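Local coordinates for protein putidaredoxin reductase (Pseudomonas putida, PDB 1Q1R) that probably carries electrons from NADH through its bound FAD to putidaredoxin, which supplies the cytochrome P450cam monooxygenase, at residues Ser290-Arg295 with Ala325-Trp330; His271-Thr274 with Ile279-Val282. All coordinates share one frame; numbering follows the deposited sequence.

Contact 1: residues Ser290-Arg295 with Ala325-Trp330; sequences SQLYDR and AAPWFW. With FAD (flavin-adenine dinucleotide), chain C.
Leu292 and Ala326 mark the closest backbone approach, with CA atoms 7.4 Å apart, and no hydrogen bond links the two segments. Residues 290-295 form the turn between strands 286-290 and 295-298. Asp294 and Arg295 both face Ser290 there, a G1 beta bulge. Ser290 OG accepts from the backbone N of Tyr293 at 3.2 Å, an ST motif that ties the turn to itself.

The first torsion of Leu292 (chi1 -173°) sets CG opposite the backbone N and swings the CD2 branch to Ala326. Leu292 CD2 lies 3.8 Å from Ala326 CA and a little farther from the CB of that alanine. Tyr293 meets Pro327 with its ring edge: Tyr293 CE1 is 4.1 Å from Pro327 CD, which sits near the ring plane. The Tyr293 hydroxyl is hydrogen-bonded to Leu372 O and Leu343 N. Ile390 of helix 380-391 touches Leu292, Tyr293 and Ala326.

Three residues beyond Pro327, Trp330 turns an indole face to the pyrimidine end of the flavin. FAD N3 stands 3.3 Å above the Trp330 indole plane, offset toward the rim. The two ring systems are inclined by about 55°, so this is no parallel stack. Trp330 CZ3 reaches FAD O2 at 3.4 Å, and Trp330 NE1 lies 3.6 Å from FAD O4. Phe329 adds its CB, 3.8 Å from FAD O2. Replacing Trp330 by an alanine removes the indole, which is likely to open a gap beside FAD N3 and O4.

The turn therefore meets the loop leading into strand 328-333 through apolar, non-directional contact. Its polar groups find other partners: Ser290 OG is also hydrogen-bonded to Glu324 OE1. Farther along, the same segment offers the flavin an aromatic surface.

Contact 2: residues His271-Thr274 with Ile279-Val282; sequences HMQT and IMAV
Thr274 has OG1 between its backbone N and carbonyl carbon (chi1 65°), and this turns both branches of the side chain to Ile279. Thr274 OG1 comes within 2.9 Å of Ile279 O. OG1 is also hydrogen-bonded to the backbone N of Asp276. The methyl Thr274 CG2 passes beside the same carbonyl, 3.2 Å from Ile279 O, and touches Ala281 CB. The firm bond here runs from Thr274 N to Ile279 O, at 2.8 Å and nearly straight (163°).

Met280 packs its root tightly on the other segment, with Met280 CB only 3.1 Å from Met272 O. From there chi1 near -58° and an extended chi2 carry Met280 SD to 4.1 Å from Met272 CB. The chain then bends at chi3, and the side chain also touches Ile312 and Leu316 of helix 302-316. Met272 O is held from the strand side by Ala281 N, at 3.3 Å. The side chain of Met272 bends twice and brings Met272 CE to 3.9 Å from Ala281 O. That oxygen is buried and has no hydrogen-bond partner in the model.

Gln273 and Met280 thus form a single antiparallel bridge, a non-hydrogen-bonded pair. The two backbone bonds lie beyond it, one at each end. In the incoming loop, Asn269 OD1 is hydrogen-bonded to the N of His271 and of Gln273.

On its other edge, strand 279-281 pairs in parallel with strand 105-108, through Leu106 and Leu108. The arrangement is a loop joined by a single bridge to the outer edge of strand 279-281, the outermost strand of the five-stranded parallel sheet in the FAD-binding part of the glutathione reductase fold.

Overall arrangement
Contact 2 is buried and contact 1 only partly so. Their centres are 18 Å apart, and their nearest atoms stay about 9 Å apart. Contact 2 comes first along the chain. In it, backbone bonds add a loop to the edge of a parallel sheet. Contact 1 joins the turn between strands 286-290 and 295-298 to the lead-in of the first strand of the C-terminal antiparallel sheet. Between its two segments the touch is apolar, while the neighbouring Glu324 ties the turn by hydrogen bonds. Helix 302-316 touches both contacts. The far end of 325-330 touches the flavin; in contact 2 the side chain of Ala281 is about 10 Å from FAD.

Contact 1: residues Ser290-Arg295 with Ala325-Trp330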
ATOM      1  N   SER A 290     -13.962   4.933  -8.964  1.00 33.55           N
ATOM      2  CA  SER A 290     -14.011   6.047  -8.027  1.00 34.59           C
ATOM      3  C   SER A 290     -14.972   7.080  -8.592  1.00 34.94           C
ATOM      4  O   SER A 290     -14.716   7.646  -9.650  1.00 33.61           O
ATOM      5  CB  SER A 290     -12.634   6.686  -7.875  1.00 34.34           C
ATOM      6  OG  SER A 290     -12.724   7.902  -7.147  1.00 34.76           O
ATOM      7  N   GLN A 291     -16.080   7.317  -7.903  1.00 37.00           N
ATOM      8  CA  GLN A 291     -17.040   8.304  -8.382  1.00 39.54           C
ATOM      9  C   GLN A 291     -16.487   9.698  -8.116  1.00 39.46           C
ATOM     10  O   GLN A 291     -16.792  10.650  -8.832  1.00 39.58           O
ATOM     11  CB  GLN A 291     -18.400   8.102  -7.702  1.00 41.42           C
ATOM     12  CG  GLN A 291     -18.335   7.944  -6.199  1.00 45.74           C
ATOM     13  CD  GLN A 291     -19.566   7.248  -5.639  1.00 48.31           C
ATOM     14  OE1 GLN A 291     -20.696   7.714  -5.817  1.00 50.59           O
ATOM     15  NE2 GLN A 291     -19.353   6.121  -4.958  1.00 49.08           N
ATOM     16  N   LEU A 292     -15.647   9.804  -7.094  1.00 39.30           N
ATOM     17  CA  LEU A 292     -15.032  11.076  -6.747  1.00 38.95           C
ATOM     18  C   LEU A 292     -14.188  11.574  -7.924  1.00 38.64           C
ATOM     19  O   LEU A 292     -14.182  12.765  -8.234  1.00 38.43           O
ATOM     20  CB  LEU A 292     -14.158  10.908  -5.501  1.00 39.45           C
ATOM     21  CG  LEU A 292     -13.560  12.174  -4.890  1.00 40.51           C
ATOM     22  CD1 LEU A 292     -14.675  13.163  -4.570  1.00 40.88           C
ATOM     23  CD2 LEU A 292     -12.784  11.812  -3.628  1.00 40.66           C
ATOM     24  N   TYR A 293     -13.484  10.659  -8.584  1.00 37.80           N
ATOM     25  CA  TYR A 293     -12.657  11.030  -9.728  1.00 37.33           C
ATOM     26  C   TYR A 293     -13.220  10.493 -11.039  1.00 37.48           C
ATOM     27  O   TYR A 293     -12.614  10.652 -12.101  1.00 36.79           O
ATOM     28  CB  TYR A 293     -11.224  10.527  -9.539  1.00 37.44           C
ATOM     29  CG  TYR A 293     -10.531  11.145  -8.350  1.00 37.02           C
ATOM     30  CD1 TYR A 293     -10.701  10.620  -7.069  1.00 36.80           C
ATOM     31  CD2 TYR A 293      -9.750  12.289  -8.498  1.00 36.71           C
ATOM     32  CE1 TYR A 293     -10.112  11.223  -5.961  1.00 36.56           C
ATOM     33  CE2 TYR A 293      -9.159  12.900  -7.401  1.00 36.58           C
ATOM     34  CZ  TYR A 293      -9.343  12.364  -6.136  1.00 36.84           C
ATOM     35  OH  TYR A 293      -8.770  12.980  -5.048  1.00 35.83           O
ATOM     36  N   ASP A 294     -14.383   9.856 -10.958  1.00 38.14           N
ATOM     37  CA  ASP A 294     -15.041   9.294 -12.132  1.00 39.83           C
ATOM     38  C   ASP A 294     -14.085   8.477 -13.002  1.00 39.70           C
ATOM     39  O   ASP A 294     -13.899   8.778 -14.183  1.00 39.72           O
ATOM     40  CB  ASP A 294     -15.662  10.414 -12.977  1.00 41.60           C
ATOM     41  CG  ASP A 294     -16.524   9.883 -14.113  1.00 43.89           C
ATOM     42  OD1 ASP A 294     -16.800  10.652 -15.061  1.00 44.21           O
ATOM     43  OD2 ASP A 294     -16.933   8.700 -14.055  1.00 44.76           O
ATOM     44  N   ARG A 295     -13.463   7.461 -12.409  1.00 39.41           N
ATOM     45  CA  ARG A 295     -12.559   6.587 -13.148  1.00 39.32           C
ATOM     46  C   ARG A 295     -12.207   5.338 -12.350  1.00 38.65           C
ATOM     47  O   ARG A 295     -12.372   5.299 -11.128  1.00 38.09           O
ATOM     48  CB  ARG A 295     -11.281   7.326 -13.563  1.00 40.41           C
ATOM     49  CG  ARG A 295     -10.282   7.622 -12.458  1.00 40.99           C
ATOM     50  CD  ARG A 295      -8.929   7.963 -13.083  1.00 42.97           C
ATOM     51  NE  ARG A 295      -7.912   8.325 -12.098  1.00 43.95           N
ATOM     52  CZ  ARG A 295      -7.819   9.517 -11.517  1.00 44.73           C
ATOM     53  NH1 ARG A 295      -8.684  10.478 -11.820  1.00 44.66           N
ATOM     54  NH2 ARG A 295      -6.863   9.748 -10.626  1.00 44.74           N
ATOM     55  N   ALA A 325     -15.174   7.851   0.683  1.00 39.89           N
ATOM     56  CA  ALA A 325     -14.283   8.853   1.254  1.00 37.91           C
ATOM     57  C   ALA A 325     -13.090   9.068   0.331  1.00 36.49           C
ATOM     58  O   ALA A 325     -12.735   8.187  -0.452  1.00 36.73           O
ATOM     59  CB  ALA A 325     -13.805   8.400   2.631  1.00 37.31           C
ATOM     60  N   ALA A 326     -12.479  10.243   0.409  1.00 34.87           N
ATOM     61  CA  ALA A 326     -11.316  10.525  -0.421  1.00 33.38           C
ATOM     62  C   ALA A 326     -10.227   9.525  -0.039  1.00 31.56           C
ATOM     63  O   ALA A 326     -10.059   9.205   1.132  1.00 30.18           O
ATOM     64  CB  ALA A 326     -10.825  11.949  -0.176  1.00 33.48           C
ATOM     65  N   PRO A 327      -9.488   9.005  -1.026  1.00 31.05           N
ATOM     66  CA  PRO A 327      -8.429   8.046  -0.693  1.00 30.66           C
ATOM     67  C   PRO A 327      -7.238   8.756  -0.051  1.00 30.22           C
ATOM     68  O   PRO A 327      -6.938   9.905  -0.382  1.00 30.39           O
ATOM     69  CB  PRO A 327      -8.079   7.440  -2.045  1.00 30.67           C
ATOM     70  CG  PRO A 327      -8.303   8.589  -2.989  1.00 31.05           C
ATOM     71  CD  PRO A 327      -9.614   9.166  -2.486  1.00 30.64           C
ATOM     72  N   TRP A 328      -6.577   8.084   0.884  1.00 28.73           N
ATOM     73  CA  TRP A 328      -5.413   8.669   1.533  1.00 27.24           C
ATOM     74  C   TRP A 328      -4.472   7.598   2.056  1.00 27.63           C
ATOM     75  O   TRP A 328      -4.831   6.418   2.138  1.00 26.32           O
ATOM     76  CB  TRP A 328      -5.819   9.600   2.687  1.00 26.44           C
ATOM     77  CG  TRP A 328      -6.399   8.918   3.895  1.00 25.13           C
ATOM     78  CD1 TRP A 328      -7.687   8.508   4.064  1.00 25.51           C
ATOM     79  CD2 TRP A 328      -5.705   8.578   5.106  1.00 24.92           C
ATOM     80  NE1 TRP A 328      -7.844   7.936   5.304  1.00 24.68           N
ATOM     81  CE2 TRP A 328      -6.642   7.965   5.964  1.00 24.67           C
ATOM     82  CE3 TRP A 328      -4.383   8.733   5.547  1.00 24.11           C
ATOM     83  CZ2 TRP A 328      -6.302   7.503   7.243  1.00 24.86           C
ATOM     84  CZ3 TRP A 328      -4.041   8.275   6.816  1.00 25.27           C
ATOM     85  CH2 TRP A 328      -5.000   7.666   7.651  1.00 25.51           C
ATOM     86  N   PHE A 329      -3.256   8.017   2.379  1.00 27.21           N
ATOM     87  CA  PHE A 329      -2.260   7.110   2.924  1.00 27.39           C
ATOM     88  C   PHE A 329      -1.173   7.954   3.567  1.00 25.96           C
ATOM     89  O   PHE A 329      -1.209   9.186   3.492  1.00 23.94           O
ATOM     90  CB  PHE A 329      -1.699   6.191   1.828  1.00 29.29           C
ATOM     91  CG  PHE A 329      -0.721   6.850   0.904  1.00 31.64           C
ATOM     92  CD1 PHE A 329       0.646   6.802   1.169  1.00 32.96           C
ATOM     93  CD2 PHE A 329      -1.160   7.504  -0.241  1.00 32.93           C
ATOM     94  CE1 PHE A 329       1.562   7.393   0.302  1.00 33.39           C
ATOM     95  CE2 PHE A 329      -0.253   8.100  -1.115  1.00 33.68           C
ATOM     96  CZ  PHE A 329       1.113   8.045  -0.842  1.00 33.76           C
ATOM     97  N   TRP A 330      -0.226   7.297   4.219  1.00 23.41           N
ATOM     98  CA  TRP A 330       0.844   8.007   4.890  1.00 21.93           C
ATOM     99  C   TRP A 330       2.165   7.286   4.700  1.00 21.92           C
ATOM    100  O   TRP A 330       2.211   6.157   4.209  1.00 20.36           O
ATOM    101  CB  TRP A 330       0.534   8.132   6.389  1.00 20.59           C
ATOM    102  CG  TRP A 330       0.789   6.867   7.190  1.00 21.60           C
ATOM    103  CD1 TRP A 330       1.907   6.569   7.920  1.00 20.66           C
ATOM    104  CD2 TRP A 330      -0.093   5.744   7.332  1.00 20.89           C
ATOM    105  NE1 TRP A 330       1.775   5.330   8.509  1.00 20.63           N
ATOM    106  CE2 TRP A 330       0.559   4.802   8.164  1.00 20.83           C
ATOM    107  CE3 TRP A 330      -1.369   5.441   6.834  1.00 21.03           C
ATOM    108  CZ2 TRP A 330      -0.025   3.577   8.517  1.00 20.88           C
ATOM    109  CZ3 TRP A 330      -1.950   4.220   7.186  1.00 22.04           C
ATOM    110  CH2 TRP A 330      -1.275   3.304   8.019  1.00 20.96           C
TER
HETATM  111  PA  FAD C 749      -2.029  -8.524   1.316  1.00 22.85           P
HETATM  112  O1A FAD C 749      -1.093  -8.858   0.215  1.00 21.51           O
HETATM  113  O2A FAD C 749      -1.484  -7.897   2.541  1.00 23.56           O
HETATM  114  O5B FAD C 749      -2.831  -9.840   1.750  1.00 22.88           O
HETATM  115  C5B FAD C 749      -3.254 -10.819   0.794  1.00 24.60           C
HETATM  116  C4B FAD C 749      -2.959 -12.221   1.355  1.00 25.32           C
HETATM  117  O4B FAD C 749      -3.716 -13.232   0.599  1.00 24.74           O
HETATM  118  C3B FAD C 749      -1.477 -12.584   1.175  1.00 25.39           C
HETATM  119  O3B FAD C 749      -1.035 -13.334   2.314  1.00 25.67           O
HETATM  120  C2B FAD C 749      -1.489 -13.480  -0.039  1.00 25.76           C
HETATM  121  O2B FAD C 749      -0.380 -14.383  -0.003  1.00 26.90           O
HETATM  122  C1B FAD C 749      -2.781 -14.245   0.167  1.00 25.83           C
HETATM  123  N9A FAD C 749      -3.252 -14.983  -1.036  1.00 27.11           N
HETATM  124  C8A FAD C 749      -3.258 -14.541  -2.307  1.00 27.77           C
HETATM  125  N7A FAD C 749      -3.736 -15.506  -3.103  1.00 28.81           N
HETATM  126  C5A FAD C 749      -4.032 -16.554  -2.339  1.00 28.55           C
HETATM  127  C6A FAD C 749      -4.548 -17.825  -2.601  1.00 29.91           C
HETATM  128  N6A FAD C 749      -4.837 -18.189  -3.848  1.00 29.37           N
HETATM  129  N1A FAD C 749      -4.742 -18.688  -1.573  1.00 29.68           N
HETATM  130  C2A FAD C 749      -4.445 -18.338  -0.313  1.00 29.78           C
HETATM  131  N3A FAD C 749      -3.946 -17.124  -0.043  1.00 27.80           N
HETATM  132  C4A FAD C 749      -3.733 -16.222  -1.032  1.00 27.75           C
HETATM  133  N1  FAD C 749      -0.174   1.356   3.489  1.00 21.11           N
HETATM  134  C2  FAD C 749      -0.459   2.579   4.108  1.00 21.86           C
HETATM  135  O2  FAD C 749      -1.578   3.077   3.999  1.00 25.16           O
HETATM  136  N3  FAD C 749       0.539   3.221   4.863  1.00 19.74           N
HETATM  137  C4  FAD C 749       1.818   2.630   4.997  1.00 20.01           C
HETATM  138  O4  FAD C 749       2.666   3.181   5.697  1.00 19.62           O
HETATM  139  C4X FAD C 749       2.102   1.405   4.372  1.00 19.58           C
HETATM  140  N5  FAD C 749       3.313   0.800   4.539  1.00 18.41           N
HETATM  141  C5X FAD C 749       3.597  -0.424   4.006  1.00 18.89           C
HETATM  142  C6  FAD C 749       4.854  -1.025   4.227  1.00 17.76           C
HETATM  143  C7  FAD C 749       5.138  -2.304   3.696  1.00 17.37           C
HETATM  144  C7M FAD C 749       6.531  -2.922   3.923  1.00 17.13           C
HETATM  145  C8  FAD C 749       4.151  -2.990   2.944  1.00 16.67           C
HETATM  146  C8M FAD C 749       4.413  -4.393   2.373  1.00 16.73           C
HETATM  147  C9  FAD C 749       2.899  -2.390   2.723  1.00 17.47           C
HETATM  148  C9A FAD C 749       2.618  -1.110   3.249  1.00 17.80           C
HETATM  149  N10 FAD C 749       1.352  -0.494   3.049  1.00 20.28           N
HETATM  150  C10 FAD C 749       1.097   0.770   3.622  1.00 19.12           C
HETATM  151  C1' FAD C 749       0.301  -1.169   2.228  1.00 20.18           C
HETATM  152  C2' FAD C 749      -0.756  -1.813   3.128  1.00 20.72           C
HETATM  153  O2' FAD C 749      -0.101  -2.584   4.141  1.00 21.17           O
HETATM  154  C3' FAD C 749      -1.704  -2.710   2.312  1.00 20.70           C
HETATM  155  O3' FAD C 749      -2.268  -1.942   1.241  1.00 21.65           O
HETATM  156  C4' FAD C 749      -2.828  -3.263   3.199  1.00 21.09           C
HETATM  157  O4' FAD C 749      -2.262  -4.021   4.270  1.00 21.15           O
HETATM  158  C5' FAD C 749      -3.799  -4.163   2.416  1.00 21.79           C
HETATM  159  O5' FAD C 749      -3.203  -5.418   2.045  1.00 20.68           O
HETATM  160  P   FAD C 749      -4.159  -6.597   1.492  1.00 20.36           P
HETATM  161  O1P FAD C 749      -4.721  -7.318   2.654  1.00 18.93           O
HETATM  162  O2P FAD C 749      -5.105  -5.996   0.526  1.00 20.08           O
HETATM  163  O3P FAD C 749      -3.154  -7.559   0.655  1.00 22.24           O

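Contact 2: residues His271-Thr274 with Ile279-Val282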
ATOM      1  N   HIS A 271     -21.161  -2.379  -5.545  1.00 36.80           N
ATOM      2  CA  HIS A 271     -21.543  -3.247  -4.437  1.00 37.08           C
ATOM      3  C   HIS A 271     -20.436  -4.228  -4.057  1.00 36.47           C
ATOM      4  O   HIS A 271     -20.685  -5.226  -3.380  1.00 35.96           O
ATOM      5  CB  HIS A 271     -22.823  -4.010  -4.767  1.00 38.49           C
ATOM      6  CG  HIS A 271     -24.011  -3.126  -4.963  1.00 41.15           C
ATOM      7  ND1 HIS A 271     -24.289  -2.506  -6.162  1.00 41.74           N
ATOM      8  CD2 HIS A 271     -24.970  -2.718  -4.096  1.00 41.93           C
ATOM      9  CE1 HIS A 271     -25.367  -1.753  -6.025  1.00 42.71           C
ATOM     10  NE2 HIS A 271     -25.798  -1.864  -4.781  1.00 42.82           N
ATOM     11  N   MET A 272     -19.216  -3.926  -4.500  1.00 35.92           N
ATOM     12  CA  MET A 272     -18.042  -4.745  -4.206  1.00 35.57           C
ATOM     13  C   MET A 272     -18.046  -6.092  -4.927  1.00 36.45           C
ATOM     14  O   MET A 272     -17.114  -6.885  -4.770  1.00 35.93           O
ATOM     15  CB  MET A 272     -17.922  -4.976  -2.694  1.00 34.61           C
ATOM     16  CG  MET A 272     -17.918  -3.700  -1.844  1.00 34.56           C
ATOM     17  SD  MET A 272     -16.728  -2.454  -2.404  1.00 33.07           S
ATOM     18  CE  MET A 272     -15.173  -3.158  -1.806  1.00 35.42           C
ATOM     19  N   GLN A 273     -19.083  -6.340  -5.722  1.00 36.51           N
ATOM     20  CA  GLN A 273     -19.212  -7.598  -6.455  1.00 37.19           C
ATOM     21  C   GLN A 273     -18.366  -7.661  -7.720  1.00 36.92           C
ATOM     22  O   GLN A 273     -18.163  -6.656  -8.397  1.00 37.81           O
ATOM     23  CB  GLN A 273     -20.672  -7.829  -6.847  1.00 38.73           C
ATOM     24  CG  GLN A 273     -21.656  -7.799  -5.695  1.00 40.93           C
ATOM     25  CD  GLN A 273     -23.096  -7.857  -6.174  1.00 42.75           C
ATOM     26  OE1 GLN A 273     -23.516  -8.833  -6.793  1.00 44.43           O
ATOM     27  NE2 GLN A 273     -23.855  -6.808  -5.893  1.00 43.26           N
ATOM     28  N   THR A 274     -17.875  -8.856  -8.037  1.00 36.95           N
ATOM     29  CA  THR A 274     -17.085  -9.065  -9.246  1.00 37.60           C
ATOM     30  C   THR A 274     -18.090  -9.439 -10.335  1.00 38.55           C
ATOM     31  O   THR A 274     -19.293  -9.260 -10.155  1.00 38.50           O
ATOM     32  CB  THR A 274     -16.103 -10.239  -9.087  1.00 37.43           C
ATOM     33  OG1 THR A 274     -16.845 -11.455  -8.927  1.00 36.83           O
ATOM     34  CG2 THR A 274     -15.214 -10.035  -7.869  1.00 36.78           C
ATOM     35  N   ILE A 279     -19.392 -13.432  -5.583  1.00 35.40           N
ATOM     36  CA  ILE A 279     -17.962 -13.224  -5.357  1.00 34.06           C
ATOM     37  C   ILE A 279     -17.582 -11.745  -5.336  1.00 33.81           C
ATOM     38  O   ILE A 279     -17.848 -11.008  -6.288  1.00 34.30           O
ATOM     39  CB  ILE A 279     -17.108 -13.911  -6.451  1.00 34.42           C
ATOM     40  CG1 ILE A 279     -17.470 -15.396  -6.557  1.00 33.87           C
ATOM     41  CG2 ILE A 279     -15.624 -13.761  -6.123  1.00 33.43           C
ATOM     42  CD1 ILE A 279     -16.799 -16.103  -7.725  1.00 32.93           C
ATOM     43  N   MET A 280     -16.953 -11.318  -4.246  1.00 32.86           N
ATOM     44  CA  MET A 280     -16.513  -9.934  -4.104  1.00 32.63           C
ATOM     45  C   MET A 280     -14.984  -9.884  -4.035  1.00 31.56           C
ATOM     46  O   MET A 280     -14.335 -10.909  -3.823  1.00 31.63           O
ATOM     47  CB  MET A 280     -17.103  -9.320  -2.829  1.00 33.82           C
ATOM     48  CG  MET A 280     -18.623  -9.328  -2.765  1.00 34.87           C
ATOM     49  SD  MET A 280     -19.279  -8.601  -1.239  1.00 37.38           S
ATOM     50  CE  MET A 280     -18.871  -9.819  -0.082  1.00 38.84           C
ATOM     51  N   ALA A 281     -14.414  -8.697  -4.233  1.00 30.25           N
ATOM     52  CA  ALA A 281     -12.965  -8.505  -4.155  1.00 28.32           C
ATOM     53  C   ALA A 281     -12.729  -7.316  -3.225  1.00 27.94           C
ATOM     54  O   ALA A 281     -13.595  -6.450  -3.098  1.00 27.74           O
ATOM     55  CB  ALA A 281     -12.380  -8.230  -5.529  1.00 28.71           C
ATOM     56  N   VAL A 282     -11.562  -7.263  -2.584  1.00 26.13           N
ATOM     57  CA  VAL A 282     -11.277  -6.186  -1.636  1.00 24.70           C
ATOM     58  C   VAL A 282      -9.777  -5.991  -1.398  1.00 24.54           C
ATOM     59  O   VAL A 282      -9.007  -6.951  -1.440  1.00 24.74           O
ATOM     60  CB  VAL A 282     -11.962  -6.498  -0.282  1.00 23.52           C
ATOM     61  CG1 VAL A 282     -11.407  -7.793   0.286  1.00 23.88           C
ATOM     62  CG2 VAL A 282     -11.775  -5.358   0.702  1.00 23.28           C
TER